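Local atomic coordinates of diaminopimelate decarboxylase (Methanocaldococcus jannaschii, PDB entry 1TWI), a protein that catalyses the pyridoxal-phosphate-dependent decarboxylation of meso-diaminopimelate to L-lysine, the last step of lysine biosynthesis by the diaminopimelate pathway. Residues S105-K115 with N127-E138; V205-S213 with E224-L235. All blocks are in the same frame, centred on the assembly; numbering follows the deposited sequence.

Contact 1. Residues S105-K115 with N127-E138; sequences SKKIVFNGNCK and NIRAFNVDSISE
Lys115 reaches Glu138 through a chain bent at chi2 and again at chi4, which brings its amine between Gly112 of its own segment and Asn132 and Glu138 of the other, while Glu138, with CG anti to the backbone N (chi1 175°), extends to meet it. The result is a salt bridge from Lys115 NZ to Glu138 OE2, 2.7 Å, made on the syn side of the carboxylate. The same ammonium donates to Asn132 O from above the carbonyl plane and to Gly112 O on a lone pair, so three acceptors grip one buried charge. Glu138 OE1 in turn takes Asp134 N at 2.8 Å.

Ahead of this cluster in both segments runs a parallel strand pairing, Phe110 N to Ala130 O and Asn132 N to Phe110 O (2.7 Å), within a beta-alpha-beta unit whose helix is 117-125. Phe110 and Phe131 point the same way and lie side by side, planes 25° apart but barely overlapping; Ile128 CD1 sits over the centre of the Phe131 ring. Toward the barrel interior, Asn132 ND2 donates to Asn111 OD1 (2.9 Å), the acceptor lying in the donor amide's plane although the donor stands above that of Asn111; Asn111 ND2 is held by Asp88 and Glu290. At the strand starts, Arg129 NH2 meets Lys106 O in the guanidinium plane, 3.0 Å away and nearly straight at 167°, while its NE pairs with Asp244.

Asn111 belongs to the cofactor pocket, so Asn132, with Asp88, is consistent with a second-shell role in orienting it. Around Lys115, the neighbouring carboxylate and two carbonyls would be expected to stabilise a protonated amine.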
loop_
_atom_site.group_PDB
_atom_site.type_symbol
_atom_site.label_atom_id
_atom_site.label_comp_id
_atom_site.label_asym_id
_atom_site.label_seq_id
_atom_site.Cartn_x
_atom_site.Cartn_y
_atom_site.Cartn_z
ATOM N N SER A 105 -18.572 25.046 -0.580
ATOM C CA SER A 105 -18.986 24.228 0.525
ATOM C C SER A 105 -20.311 23.496 0.302
ATOM O O SER A 105 -20.480 22.389 0.760
ATOM C CB SER A 105 -19.069 25.104 1.781
ATOM O OG SER A 105 -17.743 25.229 2.268
ATOM N N LYS A 106 -21.240 24.089 -0.429
ATOM C CA LYS A 106 -22.493 23.403 -0.652
ATOM C C LYS A 106 -22.356 22.262 -1.631
ATOM O O LYS A 106 -23.363 21.654 -1.946
ATOM C CB LYS A 106 -23.585 24.361 -1.157
ATOM C CG LYS A 106 -24.317 25.114 -0.059
ATOM C CD LYS A 106 -24.606 24.259 1.223
ATOM C CE LYS A 106 -23.528 24.546 2.269
ATOM N NZ LYS A 106 -23.802 23.806 3.508
ATOM N N LYS A 107 -21.156 22.023 -2.173
ATOM C CA LYS A 107 -20.963 20.871 -3.060
ATOM C C LYS A 107 -19.991 19.891 -2.392
ATOM O O LYS A 107 -19.364 19.092 -3.060
ATOM C CB LYS A 107 -20.380 21.287 -4.425
ATOM C CG LYS A 107 -21.348 22.139 -5.258
ATOM C CD LYS A 107 -20.701 22.534 -6.628
ATOM C CE LYS A 107 -21.734 23.189 -7.600
ATOM N NZ LYS A 107 -21.081 23.541 -8.908
ATOM N N ILE A 108 -19.849 19.988 -1.081
ATOM C CA ILE A 108 -18.954 19.067 -0.377
ATOM C C ILE A 108 -19.745 18.152 0.561
ATOM O O ILE A 108 -20.515 18.663 1.396
ATOM C CB ILE A 108 -17.892 19.857 0.448
ATOM C CG1 ILE A 108 -16.962 20.633 -0.517
ATOM C CG2 ILE A 108 -16.982 18.870 1.243
ATOM C CD1 ILE A 108 -15.911 21.556 0.211
ATOM N N VAL A 109 -19.566 16.826 0.420
ATOM C CA VAL A 109 -20.211 15.881 1.355
ATOM C C VAL A 109 -19.058 15.121 2.009
ATOM O O VAL A 109 -18.018 14.854 1.390
ATOM C CB VAL A 109 -21.218 14.866 0.671
ATOM C CG1 VAL A 109 -22.501 15.683 0.184
ATOM C CG2 VAL A 109 -20.567 14.147 -0.516
ATOM N N PHE A 110 -19.250 14.799 3.275
ATOM C CA PHE A 110 -18.202 14.135 4.081
ATOM C C PHE A 110 -18.634 12.706 4.473
ATOM O O PHE A 110 -19.605 12.525 5.204
ATOM C CB PHE A 110 -17.978 15.010 5.353
ATOM C CG PHE A 110 -16.669 14.748 6.082
ATOM C CD1 PHE A 110 -16.019 13.519 5.979
ATOM C CD2 PHE A 110 -16.136 15.732 6.929
ATOM C CE1 PHE A 110 -14.846 13.233 6.719
ATOM C CE2 PHE A 110 -14.974 15.488 7.666
ATOM C CZ PHE A 110 -14.315 14.217 7.570
ATOM N N ASN A 111 -17.961 11.701 3.927
ATOM C CA ASN A 111 -18.223 10.278 4.234
ATOM C C ASN A 111 -17.175 9.775 5.198
ATOM O O ASN A 111 -16.103 10.373 5.321
ATOM C CB ASN A 111 -18.074 9.417 2.950
ATOM C CG ASN A 111 -19.274 9.502 2.076
ATOM O OD1 ASN A 111 -20.347 9.156 2.515
ATOM N ND2 ASN A 111 -19.109 9.986 0.822
ATOM N N GLY A 112 -17.481 8.676 5.876
ATOM C CA GLY A 112 -16.475 8.056 6.720
ATOM C C GLY A 112 -17.068 7.399 7.924
ATOM O O GLY A 112 -17.967 7.974 8.507
ATOM N N ASN A 113 -16.558 6.236 8.314
ATOM C CA ASN A 113 -17.078 5.512 9.466
ATOM C C ASN A 113 -16.342 5.816 10.776
ATOM O O ASN A 113 -16.694 5.266 11.820
ATOM C CB ASN A 113 -17.024 4.005 9.196
ATOM C CG ASN A 113 -15.598 3.492 9.069
ATOM O OD1 ASN A 113 -14.982 3.616 8.009
ATOM N ND2 ASN A 113 -15.055 2.930 10.166
ATOM N N CYS A 114 -15.314 6.670 10.759
ATOM C CA CYS A 114 -14.662 6.997 12.038
ATOM C C CYS A 114 -14.307 8.468 12.052
ATOM O O CYS A 114 -13.162 8.840 12.185
ATOM C CB CYS A 114 -13.377 6.155 12.275
ATOM S SG CYS A 114 -12.759 6.324 14.026
ATOM N N LYS A 115 -15.326 9.301 11.943
ATOM C CA LYS A 115 -15.109 10.723 11.923
ATOM C C LYS A 115 -14.751 11.158 13.342
ATOM O O LYS A 115 -15.428 10.824 14.284
ATOM C CB LYS A 115 -16.374 11.431 11.451
ATOM C CG LYS A 115 -16.854 10.898 10.065
ATOM C CD LYS A 115 -17.250 12.052 9.184
ATOM C CE LYS A 115 -18.373 11.787 8.056
ATOM N NZ LYS A 115 -19.192 10.528 8.143
ATOM N N ASN A 127 -18.845 24.686 6.839
ATOM C CA ASN A 127 -20.275 24.650 6.445
ATOM C C ASN A 127 -20.521 23.767 5.201
ATOM O O ASN A 127 -21.159 24.191 4.198
ATOM C CB ASN A 127 -20.772 26.105 6.218
ATOM C CG ASN A 127 -22.303 26.213 6.010
ATOM O OD1 ASN A 127 -23.132 25.518 6.653
ATOM N ND2 ASN A 127 -22.677 27.112 5.120
ATOM N N ILE A 128 -20.011 22.537 5.272
ATOM C CA ILE A 128 -20.156 21.605 4.169
ATOM C C ILE A 128 -21.643 21.300 3.979
ATOM O O ILE A 128 -22.467 21.452 4.911
ATOM C CB ILE A 128 -19.376 20.306 4.443
ATOM C CG1 ILE A 128 -19.792 19.681 5.786
ATOM C CG2 ILE A 128 -17.862 20.592 4.441
ATOM C CD1 ILE A 128 -19.092 18.276 6.020
ATOM N N ARG A 129 -21.999 20.891 2.783
ATOM C CA ARG A 129 -23.391 20.523 2.481
ATOM C C ARG A 129 -23.946 19.459 3.472
ATOM O O ARG A 129 -25.089 19.530 3.931
ATOM C CB ARG A 129 -23.456 19.953 1.062
ATOM C CG ARG A 129 -24.924 19.860 0.550
ATOM C CD ARG A 129 -25.009 19.030 -0.794
ATOM N NE ARG A 129 -26.401 19.038 -1.242
ATOM C CZ ARG A 129 -26.985 20.028 -1.918
ATOM N NH1 ARG A 129 -28.278 19.936 -2.246
ATOM N NH2 ARG A 129 -26.279 21.093 -2.316
ATOM N N ALA A 130 -23.134 18.453 3.772
ATOM C CA ALA A 130 -23.550 17.424 4.722
ATOM C C ALA A 130 -22.478 16.461 5.164
ATOM O O ALA A 130 -21.533 16.175 4.420
ATOM C CB ALA A 130 -24.678 16.563 4.146
ATOM N N PHE A 131 -22.652 15.965 6.383
ATOM C CA PHE A 131 -21.860 14.844 6.844
ATOM C C PHE A 131 -22.807 13.646 6.446
ATOM O O PHE A 131 -24.020 13.670 6.787
ATOM C CB PHE A 131 -21.779 14.827 8.363
ATOM C CG PHE A 131 -20.868 15.885 8.923
ATOM C CD1 PHE A 131 -19.507 15.648 9.058
ATOM C CD2 PHE A 131 -21.388 17.139 9.292
ATOM C CE1 PHE A 131 -18.662 16.638 9.558
ATOM C CE2 PHE A 131 -20.550 18.166 9.802
ATOM C CZ PHE A 131 -19.187 17.910 9.937
ATOM N N ASN A 132 -22.279 12.621 5.755
ATOM C CA ASN A 132 -23.086 11.428 5.467
ATOM C C ASN A 132 -22.815 10.545 6.683
ATOM O O ASN A 132 -21.791 9.866 6.755
ATOM C CB ASN A 132 -22.610 10.748 4.173
ATOM C CG ASN A 132 -22.902 11.592 2.918
ATOM O OD1 ASN A 132 -23.788 12.463 2.927
ATOM N ND2 ASN A 132 -22.181 11.297 1.806
ATOM N N VAL A 133 -23.747 10.558 7.635
ATOM C CA VAL A 133 -23.616 9.860 8.916
ATOM C C VAL A 133 -23.583 8.385 8.774
ATOM O O VAL A 133 -24.461 7.806 8.149
ATOM C CB VAL A 133 -24.764 10.223 9.867
ATOM C CG1 VAL A 133 -24.662 9.411 11.168
ATOM C CG2 VAL A 133 -24.714 11.722 10.152
ATOM N N ASP A 134 -22.587 7.774 9.412
ATOM C CA ASP A 134 -22.371 6.356 9.250
ATOM C C ASP A 134 -22.927 5.485 10.365
ATOM O O ASP A 134 -23.129 4.289 10.169
ATOM C CB ASP A 134 -20.861 6.112 9.113
ATOM C CG ASP A 134 -20.517 4.637 9.007
ATOM O OD1 ASP A 134 -20.342 3.961 10.070
ATOM O OD2 ASP A 134 -20.450 4.146 7.846
ATOM N N SER A 135 -23.131 6.098 11.534
ATOM C CA SER A 135 -23.574 5.380 12.723
ATOM C C SER A 135 -24.302 6.315 13.679
ATOM O O SER A 135 -24.196 7.569 13.576
ATOM C CB SER A 135 -22.348 4.776 13.450
ATOM O OG SER A 135 -21.504 5.811 13.919
ATOM N N ILE A 136 -25.028 5.724 14.624
ATOM C CA ILE A 136 -25.702 6.562 15.577
ATOM C C ILE A 136 -24.649 7.279 16.450
ATOM O O ILE A 136 -24.820 8.441 16.808
ATOM C CB ILE A 136 -26.699 5.724 16.404
ATOM C CG1 ILE A 136 -27.886 5.378 15.444
ATOM C CG2 ILE A 136 -27.161 6.548 17.618
ATOM C CD1 ILE A 136 -28.858 4.238 15.934
ATOM N N SER A 137 -23.546 6.587 16.729
ATOM C CA SER A 137 -22.461 7.154 17.540
ATOM C C SER A 137 -21.990 8.451 16.874
ATOM O O SER A 137 -21.803 9.492 17.540
ATOM C CB SER A 137 -21.297 6.168 17.583
ATOM O OG SER A 137 -20.237 6.674 18.396
ATOM N N GLU A 138 -21.771 8.390 15.553
ATOM C CA GLU A 138 -21.344 9.603 14.826
ATOM C C GLU A 138 -22.426 10.703 14.924
ATOM O O GLU A 138 -22.129 11.880 15.169
ATOM C CB GLU A 138 -21.049 9.288 13.335
ATOM C CG GLU A 138 -20.726 10.575 12.503
ATOM C CD GLU A 138 -20.644 10.292 11.015
ATOM O OE1 GLU A 138 -20.414 9.105 10.659
ATOM O OE2 GLU A 138 -20.793 11.260 10.226
HETATM O O HOH W 1 -20.388 8.100 4.989
HETATM O O HOH W 2 -19.437 5.172 12.287
HETATM O O HOH W 3 -18.126 8.135 11.887
#

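Contact 2. Residues V205-S213 with E224-L235; sequences VGVHCHIGS and ETRKVMDFVVEL. With PLP (pyridoxal-5'-phosphate), chain E.
Val207 and Cys209 pack on Val228 where strand 202-208 meets helix 219-237, the first two elements of a beta-alpha-beta unit in the TIM-like barrel of this decarboxylase family. The short strand and helix axes approach to 9.9 Å and run at 144° to each other, as expected when a chain returns over the outside of a parallel barrel.

Apolar packing carries most of the interface. Val207 spreads its two methyls along the helix: CG2 touches both Val228 CG1 and Val232 CG2, the latter 3.9 Å away, while CG1 reaches tip to tip toward Leu235 CD1 and touches the edge of the Phe231 ring. The other methyl of Val228, CG2, carries Cys209 CB at 3.7 Å. Strand 244-246 adds Val245 to this layer.

Mixed contacts follow at Glu224, whose extended chain lies obliquely across Ile211. Glu224 OE1 approaches Ile211 CD1 to 3.7 Å. On the other branch, Glu224 OE2 stands 3.1 Å from Cys209 O; both are acceptors, and the approach is not a hydrogen bond.

Cofactor contacts occupy the opposite side of the segment, since His208 and His210 turn away from the helix. With CG anti to the backbone N (chi1 172°), the His210 ring is laid flat along the pyridine, PLP C2 standing 3.4 Å above its centre and ND1 fixed by Gly249 N. His208 instead presents its edge to the C2A methyl and hydrogen-bonds Glu290. Farther along, beyond Gly212, Ser213 binds the cofactor, which the backbone N atoms of Gly250, Gly292 and Arg293 also hold; Ser213 OG donates to PLP O1P across a very short 2.5 Å.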
loop_
_atom_site.group_PDB
_atom_site.type_symbol
_atom_site.label_atom_id
_atom_site.label_comp_id
_atom_site.label_asym_id
_atom_site.label_seq_id
_atom_site.Cartn_x
_atom_site.Cartn_y
_atom_site.Cartn_z
ATOM N N VAL A 205 -30.910 16.437 5.989
ATOM C CA VAL A 205 -31.007 16.864 4.580
ATOM C C VAL A 205 -30.947 15.732 3.502
ATOM O O VAL A 205 -31.116 16.011 2.326
ATOM C CB VAL A 205 -29.865 17.869 4.149
ATOM C CG1 VAL A 205 -29.959 19.199 4.910
ATOM C CG2 VAL A 205 -28.497 17.205 4.330
ATOM N N GLY A 206 -30.699 14.482 3.866
ATOM C CA GLY A 206 -30.684 13.477 2.810
ATOM C C GLY A 206 -30.323 12.078 3.236
ATOM O O GLY A 206 -30.116 11.805 4.445
ATOM N N VAL A 207 -30.282 11.165 2.265
ATOM C CA VAL A 207 -29.856 9.781 2.519
ATOM C C VAL A 207 -28.746 9.529 1.454
ATOM O O VAL A 207 -28.752 10.132 0.386
ATOM C CB VAL A 207 -31.026 8.767 2.329
ATOM C CG1 VAL A 207 -32.112 8.953 3.459
ATOM C CG2 VAL A 207 -31.660 9.000 0.968
ATOM N N HIS A 208 -27.820 8.649 1.771
ATOM C CA HIS A 208 -26.669 8.333 0.918
ATOM C C HIS A 208 -26.525 6.812 0.895
ATOM O O HIS A 208 -26.942 6.093 1.842
ATOM C CB HIS A 208 -25.411 8.962 1.558
ATOM C CG HIS A 208 -24.116 8.433 1.025
ATOM N ND1 HIS A 208 -23.415 7.424 1.638
ATOM C CD2 HIS A 208 -23.382 8.791 -0.058
ATOM C CE1 HIS A 208 -22.297 7.190 0.967
ATOM N NE2 HIS A 208 -22.250 8.012 -0.070
ATOM N N CYS A 209 -25.949 6.298 -0.197
ATOM C CA CYS A 209 -25.703 4.866 -0.295
ATOM C C CYS A 209 -24.552 4.733 -1.310
ATOM O O CYS A 209 -24.464 5.478 -2.294
ATOM C CB CYS A 209 -26.957 4.145 -0.822
ATOM S SG CYS A 209 -26.745 2.378 -0.949
ATOM N N HIS A 210 -23.645 3.825 -1.025
ATOM C CA HIS A 210 -22.532 3.575 -1.906
ATOM C C HIS A 210 -22.391 2.078 -1.800
ATOM O O HIS A 210 -22.200 1.514 -0.687
ATOM C CB HIS A 210 -21.262 4.228 -1.410
ATOM C CG HIS A 210 -20.077 3.810 -2.204
ATOM N ND1 HIS A 210 -19.867 4.255 -3.494
ATOM C CD2 HIS A 210 -19.082 2.931 -1.924
ATOM C CE1 HIS A 210 -18.791 3.663 -3.978
ATOM N NE2 HIS A 210 -18.299 2.852 -3.043
ATOM N N ILE A 211 -22.497 1.408 -2.942
ATOM C CA ILE A 211 -22.515 -0.038 -2.905
ATOM C C ILE A 211 -21.310 -0.848 -3.304
ATOM O O ILE A 211 -21.306 -2.051 -3.085
ATOM C CB ILE A 211 -23.706 -0.562 -3.735
ATOM C CG1 ILE A 211 -23.532 -0.165 -5.214
ATOM C CG2 ILE A 211 -24.994 0.003 -3.211
ATOM C CD1 ILE A 211 -24.648 -0.678 -6.142
ATOM N N GLY A 212 -20.270 -0.233 -3.875
ATOM C CA GLY A 212 -19.144 -1.049 -4.286
ATOM C C GLY A 212 -18.355 -0.279 -5.319
ATOM O O GLY A 212 -18.635 0.914 -5.536
ATOM N N SER A 213 -17.410 -0.939 -5.985
ATOM C CA SER A 213 -16.544 -0.238 -6.927
ATOM C C SER A 213 -16.182 -1.143 -8.106
ATOM O O SER A 213 -16.224 -2.373 -7.994
ATOM C CB SER A 213 -15.268 0.229 -6.192
ATOM O OG SER A 213 -14.464 1.167 -6.947
ATOM N N GLU A 224 -29.963 -0.766 -6.200
ATOM C CA GLU A 224 -29.641 0.238 -5.171
ATOM C C GLU A 224 -30.657 1.382 -5.272
ATOM O O GLU A 224 -31.230 1.831 -4.270
ATOM C CB GLU A 224 -28.224 0.843 -5.414
ATOM C CG GLU A 224 -27.942 2.132 -4.554
ATOM C CD GLU A 224 -26.724 2.944 -5.014
ATOM O OE1 GLU A 224 -26.193 2.702 -6.153
ATOM O OE2 GLU A 224 -26.307 3.860 -4.264
ATOM N N THR A 225 -30.920 1.853 -6.488
ATOM C CA THR A 225 -31.820 3.009 -6.601
ATOM C C THR A 225 -33.240 2.687 -6.133
ATOM O O THR A 225 -33.871 3.489 -5.402
ATOM C CB THR A 225 -31.843 3.553 -8.062
ATOM O OG1 THR A 225 -30.505 3.906 -8.460
ATOM C CG2 THR A 225 -32.655 4.787 -8.145
ATOM N N ARG A 226 -33.716 1.496 -6.515
ATOM C CA ARG A 226 -35.039 1.103 -6.092
ATOM C C ARG A 226 -35.106 1.026 -4.549
ATOM O O ARG A 226 -36.035 1.519 -3.943
ATOM C CB ARG A 226 -35.383 -0.279 -6.618
ATOM C CG ARG A 226 -35.503 -0.389 -8.171
ATOM C CD ARG A 226 -35.892 -1.829 -8.551
ATOM N NE ARG A 226 -36.158 -1.985 -9.981
ATOM C CZ ARG A 226 -36.472 -3.145 -10.565
ATOM N NH1 ARG A 226 -36.547 -4.265 -9.814
ATOM N NH2 ARG A 226 -36.776 -3.167 -11.883
ATOM N N LYS A 227 -34.124 0.384 -3.932
ATOM C CA LYS A 227 -34.226 0.193 -2.478
ATOM C C LYS A 227 -33.992 1.454 -1.642
ATOM O O LYS A 227 -34.553 1.599 -0.530
ATOM C CB LYS A 227 -33.339 -0.976 -2.083
ATOM C CG LYS A 227 -33.756 -2.277 -2.837
ATOM C CD LYS A 227 -35.143 -2.686 -2.351
ATOM C CE LYS A 227 -35.843 -3.688 -3.322
ATOM N NZ LYS A 227 -35.328 -5.030 -3.183
ATOM N N VAL A 228 -33.191 2.373 -2.193
ATOM C CA VAL A 228 -32.966 3.648 -1.537
ATOM C C VAL A 228 -34.271 4.449 -1.652
ATOM O O VAL A 228 -34.767 5.004 -0.664
ATOM C CB VAL A 228 -31.792 4.446 -2.183
ATOM C CG1 VAL A 228 -31.790 5.910 -1.633
ATOM C CG2 VAL A 228 -30.448 3.753 -1.840
ATOM N N MET A 229 -34.862 4.483 -2.836
ATOM C CA MET A 229 -36.105 5.212 -2.971
ATOM C C MET A 229 -37.237 4.574 -2.138
ATOM O O MET A 229 -38.111 5.299 -1.603
ATOM C CB MET A 229 -36.495 5.339 -4.478
ATOM C CG MET A 229 -35.564 6.292 -5.285
ATOM S SD MET A 229 -35.414 7.979 -4.561
ATOM C CE MET A 229 -36.971 8.760 -5.113
ATOM N N ASP A 230 -37.261 3.237 -2.050
ATOM C CA ASP A 230 -38.274 2.595 -1.224
ATOM C C ASP A 230 -38.121 3.128 0.208
ATOM O O ASP A 230 -39.109 3.318 0.930
ATOM C CB ASP A 230 -38.080 1.076 -1.151
ATOM C CG ASP A 230 -38.517 0.337 -2.442
ATOM O OD1 ASP A 230 -39.151 0.937 -3.322
ATOM O OD2 ASP A 230 -38.215 -0.854 -2.517
ATOM N N PHE A 231 -36.882 3.344 0.644
ATOM C CA PHE A 231 -36.689 3.849 2.013
ATOM C C PHE A 231 -37.149 5.321 2.113
ATOM O O PHE A 231 -37.666 5.754 3.162
ATOM C CB PHE A 231 -35.218 3.664 2.475
ATOM C CG PHE A 231 -34.986 4.062 3.921
ATOM C CD1 PHE A 231 -35.586 3.338 4.942
ATOM C CD2 PHE A 231 -34.220 5.186 4.239
ATOM C CE1 PHE A 231 -35.439 3.723 6.316
ATOM C CE2 PHE A 231 -34.055 5.600 5.616
ATOM C CZ PHE A 231 -34.682 4.837 6.635
ATOM N N VAL A 232 -36.963 6.093 1.049
ATOM C CA VAL A 232 -37.429 7.488 1.066
ATOM C C VAL A 232 -38.961 7.468 1.209
ATOM O O VAL A 232 -39.556 8.319 1.903
ATOM C CB VAL A 232 -36.941 8.271 -0.222
ATOM C CG1 VAL A 232 -37.469 9.678 -0.226
ATOM C CG2 VAL A 232 -35.350 8.400 -0.185
ATOM N N VAL A 233 -39.609 6.490 0.575
ATOM C CA VAL A 233 -41.080 6.371 0.708
ATOM C C VAL A 233 -41.395 6.020 2.173
ATOM O O VAL A 233 -42.272 6.640 2.789
ATOM C CB VAL A 233 -41.684 5.268 -0.226
ATOM C CG1 VAL A 233 -43.189 5.056 0.104
ATOM C CG2 VAL A 233 -41.544 5.693 -1.689
ATOM N N GLU A 234 -40.702 5.033 2.732
ATOM C CA GLU A 234 -40.907 4.677 4.144
ATOM C C GLU A 234 -40.749 5.910 5.075
ATOM O O GLU A 234 -41.543 6.099 6.026
ATOM C CB GLU A 234 -39.941 3.571 4.564
ATOM C CG GLU A 234 -40.161 3.034 6.005
ATOM C CD GLU A 234 -39.168 1.919 6.410
ATOM O OE1 GLU A 234 -39.154 1.524 7.613
ATOM O OE2 GLU A 234 -38.392 1.429 5.550
ATOM N N LEU A 235 -39.758 6.766 4.806
ATOM C CA LEU A 235 -39.577 7.965 5.625
ATOM C C LEU A 235 -40.778 8.904 5.463
ATOM O O LEU A 235 -41.283 9.477 6.436
ATOM C CB LEU A 235 -38.291 8.696 5.222
ATOM C CG LEU A 235 -37.009 8.057 5.736
ATOM C CD1 LEU A 235 -35.856 8.718 4.984
ATOM C CD2 LEU A 235 -36.850 8.252 7.275
HETATM N N1 PLP E . -18.350 7.069 -2.398
HETATM C C2 PLP E . -17.891 6.310 -1.337
HETATM C C2A PLP E . -18.693 6.413 -0.017
HETATM C C3 PLP E . -16.742 5.549 -1.536
HETATM O O3 PLP E . -16.318 4.818 -0.473
HETATM C C4 PLP E . -16.071 5.480 -2.729
HETATM C C4A PLP E . -14.790 4.587 -2.842
HETATM O O4A PLP E . -14.317 4.211 -1.815
HETATM C C5 PLP E . -16.535 6.249 -3.820
HETATM C C6 PLP E . -17.674 7.010 -3.614
HETATM C C5A PLP E . -15.932 6.300 -5.217
HETATM O O4P PLP E . -15.890 4.991 -5.842
HETATM P P PLP E . -15.426 4.808 -7.347
HETATM O O1P PLP E . -15.510 3.352 -7.555
HETATM O O2P PLP E . -14.009 5.306 -7.393
HETATM O O3P PLP E . -16.339 5.559 -8.206
#

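How the contacts relate
Contact 1 closes before contact 2 opens along the chain, and their centres lie 16 Å apart on the same side of the chain's centre. Each joins parts of a beta-alpha-beta unit, yet in different ways: contact 1 pairs neighbouring strands, whereas contact 2 sets a strand against the helix that follows it. Strand 153-160 stands between strands 130-133 and 202-208 in the parallel barrel sheet. Across the interior the two nevertheless touch, Asn111 OD1 coming 3.2 Å from His208 CE1 and Asn132 ND2 packing on the same ring. Asn111 and His208, both in the cofactor pocket, also share Glu290 as a hydrogen-bond partner, so separate units contribute to one site.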